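Local coordinates for WbbM protein (Klebsiella pneumoniae, PDB 6U4B), which is a bifunctional O-antigen polymerase that probably builds its polysaccharide through glycosyltransferase activity, with magnesium bound in its family 8 glycosyltransferase region, at residues L390-L395 with V402-S407. Residues are numbered along the deposited sequence; the frame is centred on the assembly and turned at random.
With MG (magnesium ion), chain C.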
# COMPACT_ATOMS: atom_id res chain seq x y z
N LEU A 390 -20.38 28.32 12.52
CA LEU A 390 -21.59 29.09 12.77
C LEU A 390 -22.54 29.10 11.58
O LEU A 390 -23.74 29.30 11.77
CB LEU A 390 -21.23 30.53 13.14
CG LEU A 390 -20.30 30.74 14.34
CD1 LEU A 390 -20.12 32.23 14.60
CD2 LEU A 390 -20.85 30.04 15.57
N PHE A 391 -22.03 28.89 10.37
CA PHE A 391 -22.84 28.97 9.17
C PHE A 391 -23.40 27.63 8.73
O PHE A 391 -24.08 27.56 7.70
CB PHE A 391 -22.02 29.60 8.04
CG PHE A 391 -21.58 31.00 8.32
CD1 PHE A 391 -20.36 31.25 8.94
CD2 PHE A 391 -22.39 32.08 8.00
CE1 PHE A 391 -19.97 32.54 9.22
CE2 PHE A 391 -22.00 33.38 8.28
CZ PHE A 391 -20.78 33.61 8.89
N ILE A 392 -23.13 26.56 9.49
CA ILE A 392 -23.66 25.24 9.13
C ILE A 392 -25.18 25.21 9.08
O ILE A 392 -25.73 24.67 8.10
CB ILE A 392 -23.06 24.17 10.05
CG1 ILE A 392 -21.61 23.89 9.64
CG2 ILE A 392 -23.89 22.89 9.99
CD1 ILE A 392 -20.81 23.12 10.68
N PRO A 393 -25.93 25.76 10.04
CA PRO A 393 -27.40 25.72 9.92
C PRO A 393 -27.95 26.48 8.72
O PRO A 393 -29.09 26.23 8.33
CB PRO A 393 -27.88 26.34 11.24
CG PRO A 393 -26.71 27.12 11.75
CD PRO A 393 -25.51 26.34 11.33
N GLN A 394 -27.18 27.39 8.13
CA GLN A 394 -27.67 28.12 6.96
C GLN A 394 -27.34 27.41 5.66
O GLN A 394 -28.24 27.16 4.84
CB GLN A 394 -27.10 29.55 6.95
CG GLN A 394 -27.71 30.45 5.88
CD GLN A 394 -29.15 30.85 6.17
OE1 GLN A 394 -29.70 30.51 7.22
NE2 GLN A 394 -29.76 31.59 5.25
N LEU A 395 -26.07 27.07 5.44
CA LEU A 395 -25.68 26.41 4.20
C LEU A 395 -26.31 25.03 4.08
O LEU A 395 -26.71 24.61 2.99
CB LEU A 395 -24.16 26.31 4.12
CG LEU A 395 -23.59 25.71 2.83
CD1 LEU A 395 -23.92 26.60 1.64
CD2 LEU A 395 -22.09 25.48 2.94
N VAL A 402 -26.45 16.87 10.58
CA VAL A 402 -25.14 17.01 9.95
C VAL A 402 -24.07 16.86 11.03
O VAL A 402 -24.21 17.38 12.13
CB VAL A 402 -25.02 18.37 9.24
CG1 VAL A 402 -23.59 18.88 9.26
CG2 VAL A 402 -25.54 18.28 7.81
N VAL A 403 -23.00 16.14 10.70
CA VAL A 403 -21.88 15.92 11.61
C VAL A 403 -20.71 16.79 11.16
O VAL A 403 -20.17 16.59 10.07
CB VAL A 403 -21.47 14.44 11.67
CG1 VAL A 403 -20.31 14.26 12.63
CG2 VAL A 403 -22.65 13.58 12.08
N PHE A 404 -20.32 17.75 11.99
CA PHE A 404 -19.09 18.49 11.76
C PHE A 404 -17.94 17.84 12.52
O PHE A 404 -18.12 17.33 13.63
CB PHE A 404 -19.21 19.96 12.20
CG PHE A 404 -17.88 20.69 12.19
CD1 PHE A 404 -17.45 21.33 11.04
CD2 PHE A 404 -17.06 20.69 13.31
CE1 PHE A 404 -16.24 21.98 11.02
CE2 PHE A 404 -15.84 21.33 13.29
CZ PHE A 404 -15.43 21.98 12.14
N ILE A 405 -16.75 17.87 11.92
CA ILE A 405 -15.56 17.35 12.57
C ILE A 405 -14.37 18.21 12.18
O ILE A 405 -14.23 18.61 11.02
CB ILE A 405 -15.35 15.86 12.22
CG1 ILE A 405 -14.13 15.29 12.96
CG2 ILE A 405 -15.23 15.65 10.71
CD1 ILE A 405 -13.99 13.78 12.82
N ASP A 406 -13.52 18.51 13.17
CA ASP A 406 -12.29 19.24 12.91
C ASP A 406 -11.42 18.51 11.89
O ASP A 406 -11.44 17.28 11.79
CB ASP A 406 -11.50 19.43 14.21
CG ASP A 406 -11.82 20.73 14.91
OD1 ASP A 406 -12.78 21.41 14.51
OD2 ASP A 406 -11.09 21.08 15.86
N SER A 407 -10.63 19.28 11.14
CA SER A 407 -9.79 18.70 10.11
C SER A 407 -8.55 18.02 10.68
O SER A 407 -7.99 17.13 10.02
CB SER A 407 -9.37 19.77 9.09
OG SER A 407 -8.44 20.67 9.66
MG MG C . -9.01 20.70 16.24
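Ile392, the first residue of the short helix 392-395, faces strand 402-405 with its CA 8.4 Å from the CA of Val402, the nearest backbone approach of the two segments. From this helix Ile392 alone reaches across, and its two branches are shared between two residues of the strand. Ile392 CG2, anti to the backbone N, lies 4.1 Å from CG1 of Val402, the two side chains meeting at a slant. The longer branch leaves beside the backbone N (chi1 -75°) and runs on extended, which carries CD1 to Phe404. There Ile392 CD1 sits 3.8 Å from Phe404 CD1 and 3.9 Å from Phe404 CB, at the root of the ring, and the two side chains cross at about a right angle. The contact is small, buried and wholly apolar, and Phe479 of strand 477-479 also touches both Ile392 and Phe404. Val403, between the two strand residues in contact, points away from the helix, and its side chain touches Leu419. Strand 402-405 runs parallel to strand 302-309 and antiparallel to strand 477-479 within a mixed sheet, and leads into the Asp406-Ser407-Asp408 sequence, consistent with the DxD motif of metal-dependent GT-A glycosyltransferases such as family 8. Asp406 OD2 binds magnesium at 2.1 Å, and Asp408 and His560 complete the protein ligands. The other carboxylate oxygen, OD1, forms a salt bridge with Arg389, the residue just before 390-395, which also touches Phe404. On the helix side, the carbonyl O of Phe391 accepts from both Gln394 N and Leu395 N, each at 3.1 Å, spanning the turn that includes Ile392.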